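Local coordinates for protein scyllo-inositol 2-dehydrogenase (NADP(+)) IolW (Bacillus subtilis subsp. subtilis, PDB 3GFG) that catalyses the reversible NADPH-dependent reduction of scyllo-inosose to scyllo-inositol and cannot use NADH in place of NADPH, at residues S161-R166 with I234-S239; T179-L184 with A216-Y221. All coordinates share one frame; numbering follows the deposited sequence.

Contact 1. Residues S161-R166 with I234-S239; sequences SYNRYR and ILYGGS
S161 and Y236 form a parallel beta bridge between strands 157-161 and 231-237, neighbours in the large mixed sheet of the C-terminal alpha/beta domain. Y162 N donates to Y236 O at 2.7 Å, in the carbonyl plane. S161 CB lies over one face of the Y236 ring, toward its rim, but is modelled too close for the spacing to mean anything. Past the bridge, the N163 side chain takes over the pairing. Its CB is 4.1 Å from G238 O. CG lies anti to the carbonyl carbon (chi1 -60°), which lets the amide lean across to the other chain. OD1 then accepts G238 N at 3.1 Å, in plane and on a lone pair, with a C=O...N angle of 140°, while also touching G237 CA. At the other branch, ND2 sits 4.0 Å from Y236 CE1; the amide and ring planes are 47° apart, neither face-on nor edge-on, and a weak bond to N244 O gives ND2 a polar partner. Backbone pairing resumes with R164 N to G238 O at 2.9 Å. The same oxygen takes a second donor, water 1, which also donates to Y162 O and so ties the two carbonyls together. R164 is deposited in two conformers; in the one described, NE donates to S239 OG at 2.9 Å, in the guanidinium plane, and D220 O is the partner of OG outside the segments. Y165 points away from 234-239, and its OH bonds to K253 O of the second subunit. Finally R166 N donates to S239 O at 2.7 Å, the donor tilted from the carbonyl plane.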
loop_
_atom_site.group_PDB
_atom_site.type_symbol
_atom_site.label_atom_id
_atom_site.label_comp_id
_atom_site.label_asym_id
_atom_site.label_seq_id
_atom_site.Cartn_x
_atom_site.Cartn_y
_atom_site.Cartn_z
ATOM N N SER B 161 2.788 -6.536 -1.725
ATOM C CA SER B 161 3.424 -5.687 -2.682
ATOM C C SER B 161 4.514 -6.416 -3.477
ATOM O O SER B 161 5.403 -7.017 -2.892
ATOM C CB SER B 161 3.989 -4.481 -1.977
ATOM O OG SER B 161 5.355 -4.670 -1.797
ATOM N N TYR B 162 4.454 -6.334 -4.807
ATOM C CA TYR B 162 5.337 -7.113 -5.660
ATOM C C TYR B 162 6.088 -6.184 -6.596
ATOM O O TYR B 162 5.880 -6.179 -7.792
ATOM C CB TYR B 162 4.536 -8.157 -6.428
ATOM C CG TYR B 162 5.308 -9.348 -6.905
ATOM C CD1 TYR B 162 4.679 -10.583 -7.024
ATOM C CD2 TYR B 162 6.669 -9.259 -7.234
ATOM C CE1 TYR B 162 5.368 -11.712 -7.470
ATOM C CE2 TYR B 162 7.380 -10.380 -7.664
ATOM C CZ TYR B 162 6.710 -11.600 -7.785
ATOM O OH TYR B 162 7.367 -12.720 -8.222
ATOM N N ASN B 163 6.972 -5.394 -6.009
ATOM C CA ASN B 163 7.675 -4.326 -6.699
ATOM C C ASN B 163 8.952 -4.855 -7.311
ATOM O O ASN B 163 9.514 -5.851 -6.860
ATOM C CB ASN B 163 8.037 -3.207 -5.721
ATOM C CG ASN B 163 6.831 -2.588 -5.068
ATOM O OD1 ASN B 163 5.910 -2.156 -5.730
ATOM N ND2 ASN B 163 6.823 -2.557 -3.754
ATOM N N ARG B 164 9.394 -4.202 -8.367
ATOM C CA ARG B 164 10.683 -4.496 -8.946
ATOM C C ARG B 164 11.321 -3.162 -9.371
ATOM O O ARG B 164 10.650 -2.111 -9.360
ATOM C CB ARG B 164 10.549 -5.541 -10.088
ATOM C CG ARG B 164 9.955 -5.018 -11.410
ATOM C CD ARG B 164 9.130 -6.054 -12.215
ATOM N NE ARG B 164 8.666 -5.440 -13.463
ATOM C CZ ARG B 164 8.975 -5.869 -14.695
ATOM N NH1 ARG B 164 8.524 -5.220 -15.772
ATOM N NH2 ARG B 164 9.714 -6.958 -14.852
ATOM N N TYR B 165 12.613 -3.210 -9.703
ATOM C CA TYR B 165 13.306 -2.064 -10.279
ATOM C C TYR B 165 13.820 -2.476 -11.642
ATOM O O TYR B 165 14.956 -2.952 -11.784
ATOM C CB TYR B 165 14.459 -1.574 -9.398
ATOM C CG TYR B 165 15.105 -0.294 -9.905
ATOM C CD1 TYR B 165 14.459 0.932 -9.784
ATOM C CD2 TYR B 165 16.363 -0.312 -10.520
ATOM C CE1 TYR B 165 15.055 2.089 -10.232
ATOM C CE2 TYR B 165 16.957 0.854 -10.967
ATOM C CZ TYR B 165 16.299 2.035 -10.823
ATOM O OH TYR B 165 16.866 3.178 -11.296
ATOM N N ARG B 166 12.966 -2.309 -12.640
ATOM C CA ARG B 166 13.352 -2.504 -14.032
ATOM C C ARG B 166 12.841 -1.332 -14.858
ATOM O O ARG B 166 11.850 -1.458 -15.558
ATOM C CB ARG B 166 12.801 -3.831 -14.545
ATOM C CG ARG B 166 13.630 -5.034 -14.104
ATOM C CD ARG B 166 12.736 -6.228 -13.935
ATOM N NE ARG B 166 13.437 -7.514 -14.020
ATOM C CZ ARG B 166 13.901 -8.197 -12.970
ATOM N NH1 ARG B 166 13.773 -7.712 -11.728
ATOM N NH2 ARG B 166 14.500 -9.369 -13.162
ATOM N N ILE B 234 -5.306 -5.702 -0.662
ATOM C CA ILE B 234 -4.708 -4.755 -1.591
ATOM C C ILE B 234 -3.469 -5.347 -2.224
ATOM O O ILE B 234 -2.510 -5.636 -1.530
ATOM C CB ILE B 234 -4.292 -3.456 -0.905
ATOM C CG1 ILE B 234 -5.389 -2.941 0.020
ATOM C CG2 ILE B 234 -3.944 -2.413 -1.940
ATOM C CD1 ILE B 234 -6.702 -2.607 -0.685
ATOM N N LEU B 235 -3.491 -5.506 -3.542
ATOM C CA LEU B 235 -2.415 -6.169 -4.265
ATOM C C LEU B 235 -1.779 -5.158 -5.235
ATOM O O LEU B 235 -2.468 -4.558 -6.076
ATOM C CB LEU B 235 -2.954 -7.421 -4.995
ATOM C CG LEU B 235 -3.696 -8.513 -4.178
ATOM C CD1 LEU B 235 -4.019 -9.718 -5.022
ATOM C CD2 LEU B 235 -2.935 -8.978 -2.901
ATOM N N TYR B 236 -0.472 -4.944 -5.096
ATOM C CA TYR B 236 0.170 -3.901 -5.861
ATOM C C TYR B 236 1.599 -4.215 -6.245
ATOM O O TYR B 236 2.269 -5.060 -5.639
ATOM C CB TYR B 236 0.036 -2.530 -5.173
ATOM C CG TYR B 236 0.896 -2.309 -3.957
ATOM C CD1 TYR B 236 2.189 -1.820 -4.085
ATOM C CD2 TYR B 236 0.416 -2.581 -2.658
ATOM C CE1 TYR B 236 2.991 -1.603 -2.971
ATOM C CE2 TYR B 236 1.222 -2.373 -1.520
ATOM C CZ TYR B 236 2.503 -1.873 -1.702
ATOM O OH TYR B 236 3.332 -1.647 -0.641
ATOM N N GLY B 237 2.056 -3.523 -7.282
ATOM C CA GLY B 237 3.425 -3.673 -7.761
ATOM C C GLY B 237 3.754 -2.661 -8.818
ATOM O O GLY B 237 2.928 -2.393 -9.712
ATOM N N GLY B 238 4.948 -2.075 -8.699
ATOM C CA GLY B 238 5.476 -1.148 -9.696
ATOM C C GLY B 238 6.792 -1.685 -10.250
ATOM O O GLY B 238 7.362 -2.634 -9.690
ATOM N N SER B 239 7.297 -1.054 -11.312
ATOM C CA SER B 239 8.527 -1.480 -11.952
ATOM C C SER B 239 9.672 -0.467 -11.804
ATOM O O SER B 239 10.768 -0.690 -12.346
ATOM C CB SER B 239 8.267 -1.739 -13.427
ATOM O OG SER B 239 7.376 -2.820 -13.567
HETATM O O HOH W 1 6.372 -5.267 -10.292
#

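Contact 2. Residues T179-L184 with A216-Y221; sequences TATGTL and AETVDY
T183 turns its side chain onto the V219-D220 backbone, with the two branches meeting different parts of it. OG1 sits between the backbone N and the carbonyl carbon (chi1 60°), which carries it to 3.3 Å from D220 C; its bond to V219 O, at 3.5 Å, is weak. CG2 lies 3.8 Å from V219 O and also touches D220 CA. V219 O is gripped chiefly by T183 N, at 3.0 Å and with a nearly straight N-H...O angle of 160°, although the amide lies above the carbonyl plane. With an alanine here, V219 O would probably be left without its weak second donor, and the D220 backbone without the OG1 and CG2 contacts that lie against it. The amide so used belongs to the first turn of helix 183-199, where backbone N-H groups lack an acceptor within the helix; G182 holds the N-cap position, and V219 O, from the loop leading to strand 221-228, serves as an outside acceptor. That loop joins the strand through a classic beta bulge, D220 and Y221 both facing M210. V219 CG1, anti to the backbone N, reaches L184 CB at 4.3 Å, an apolar touch that V209 and F222 extend. Farther out, T181 and T218 cross at about a right angle, T181 OG1 lying 4.1 Å from T218 CB, while T218 OG1 bonds to E175. Water 2 bridges T181 OG1 and V219 N, accepting from V219 N at 3.0 Å.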
loop_
_atom_site.group_PDB
_atom_site.type_symbol
_atom_site.label_atom_id
_atom_site.label_comp_id
_atom_site.label_asym_id
_atom_site.label_seq_id
_atom_site.Cartn_x
_atom_site.Cartn_y
_atom_site.Cartn_z
ATOM N N THR B 179 -0.109 -13.308 -26.112
ATOM C CA THR B 179 -1.228 -13.116 -25.196
ATOM C C THR B 179 -0.735 -12.739 -23.787
ATOM O O THR B 179 0.436 -12.975 -23.431
ATOM C CB THR B 179 -2.097 -14.434 -25.088
ATOM O OG1 THR B 179 -1.368 -15.466 -24.388
ATOM C CG2 THR B 179 -2.561 -14.953 -26.492
ATOM N N ALA B 180 -1.627 -12.153 -22.991
ATOM C CA ALA B 180 -1.368 -11.926 -21.576
ATOM C C ALA B 180 0.011 -11.329 -21.254
ATOM O O ALA B 180 0.810 -11.963 -20.580
ATOM C CB ALA B 180 -1.586 -13.235 -20.801
ATOM N N THR B 181 0.293 -10.122 -21.732
ATOM C CA THR B 181 1.580 -9.472 -21.441
ATOM C C THR B 181 1.502 -8.589 -20.201
ATOM O O THR B 181 0.417 -8.152 -19.801
ATOM C CB THR B 181 2.061 -8.551 -22.592
ATOM O OG1 THR B 181 1.070 -7.545 -22.867
ATOM C CG2 THR B 181 2.391 -9.339 -23.858
ATOM N N GLY B 182 2.665 -8.315 -19.614
ATOM C CA GLY B 182 2.783 -7.337 -18.541
ATOM C C GLY B 182 2.800 -7.921 -17.143
ATOM O O GLY B 182 2.572 -9.128 -16.942
ATOM N N THR B 183 3.030 -7.053 -16.168
ATOM C CA THR B 183 3.263 -7.483 -14.792
ATOM C C THR B 183 2.029 -7.939 -14.015
ATOM O O THR B 183 2.160 -8.653 -13.012
ATOM C CB THR B 183 4.025 -6.403 -13.983
ATOM O OG1 THR B 183 3.276 -5.177 -13.951
ATOM C CG2 THR B 183 5.399 -6.168 -14.585
ATOM N N LEU B 184 0.838 -7.532 -14.462
ATOM C CA LEU B 184 -0.388 -7.993 -13.811
ATOM C C LEU B 184 -0.543 -9.483 -14.065
ATOM O O LEU B 184 -0.749 -10.237 -13.137
ATOM C CB LEU B 184 -1.621 -7.190 -14.239
ATOM C CG LEU B 184 -2.956 -7.543 -13.540
ATOM C CD1 LEU B 184 -2.890 -7.648 -12.004
ATOM C CD2 LEU B 184 -4.049 -6.591 -13.924
ATOM N N ALA B 216 7.097 2.852 -22.253
ATOM C CA ALA B 216 6.479 1.546 -22.092
ATOM C C ALA B 216 5.088 1.588 -22.710
ATOM O O ALA B 216 4.427 2.628 -22.707
ATOM C CB ALA B 216 6.386 1.177 -20.616
ATOM N N GLU B 217 4.636 0.472 -23.261
ATOM C CA GLU B 217 3.223 0.374 -23.611
ATOM C C GLU B 217 2.584 -0.753 -22.831
ATOM O O GLU B 217 1.417 -0.657 -22.434
ATOM C CB GLU B 217 3.026 0.177 -25.101
ATOM C CG GLU B 217 3.612 1.301 -25.916
ATOM C CD GLU B 217 3.574 1.009 -27.396
ATOM O OE1 GLU B 217 2.561 0.420 -27.836
ATOM O OE2 GLU B 217 4.543 1.369 -28.115
ATOM N N THR B 218 3.349 -1.809 -22.585
ATOM C CA THR B 218 2.790 -2.921 -21.867
ATOM C C THR B 218 2.802 -2.588 -20.375
ATOM O O THR B 218 3.563 -1.720 -19.938
ATOM C CB THR B 218 3.455 -4.302 -22.246
ATOM O OG1 THR B 218 4.630 -4.558 -21.468
ATOM C CG2 THR B 218 3.800 -4.352 -23.715
ATOM N N VAL B 219 1.946 -3.281 -19.625
ATOM C CA VAL B 219 1.669 -3.020 -18.216
ATOM C C VAL B 219 2.882 -3.272 -17.281
ATOM O O VAL B 219 3.506 -4.334 -17.298
ATOM C CB VAL B 219 0.385 -3.824 -17.775
ATOM C CG1 VAL B 219 0.292 -3.983 -16.273
ATOM C CG2 VAL B 219 -0.873 -3.166 -18.330
ATOM N N ASP B 220 3.213 -2.269 -16.476
ATOM C CA ASP B 220 4.353 -2.367 -15.569
ATOM C C ASP B 220 3.978 -1.930 -14.160
ATOM O O ASP B 220 4.813 -1.977 -13.250
ATOM C CB ASP B 220 5.589 -1.609 -16.112
ATOM C CG ASP B 220 5.392 -0.095 -16.181
ATOM O OD1 ASP B 220 4.742 0.492 -15.282
ATOM O OD2 ASP B 220 5.945 0.540 -17.108
ATOM N N TYR B 221 2.717 -1.525 -14.002
ATOM C CA TYR B 221 2.184 -1.093 -12.714
ATOM C C TYR B 221 0.744 -1.564 -12.503
ATOM O O TYR B 221 -0.136 -1.459 -13.394
ATOM C CB TYR B 221 2.278 0.445 -12.570
ATOM C CG TYR B 221 1.600 1.024 -11.338
ATOM C CD1 TYR B 221 2.348 1.356 -10.196
ATOM C CD2 TYR B 221 0.210 1.232 -11.300
ATOM C CE1 TYR B 221 1.733 1.878 -9.051
ATOM C CE2 TYR B 221 -0.403 1.747 -10.172
ATOM C CZ TYR B 221 0.364 2.074 -9.053
ATOM O OH TYR B 221 -0.238 2.596 -7.927
HETATM O O HOH W 2 0.202 -5.175 -21.237
#

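Contact 2 is nested within the chain loop that contact 1 closes, and the two centres lie 12 Å apart on the same side of the chain's centre, all four segments in the C-terminal alpha/beta domain. They meet directly: the 2.7 Å from S239 OG to D220 O, a probable hydrogen bond, measures how closely they join, and G237 O packs 3.8 Å from Y221 CD1 where strands 231-237 and 221-228 lie side by side. S239 OG is also 4.0 Å from T183 CG2, which puts the end of contact 1 against the start of helix 183-199; R164 NH1, in the conformer described, comes to 3.5 Å from the same CG2. Toward the Rossmann domain, T179 O of contact 2 makes a weak bond to S84 OG.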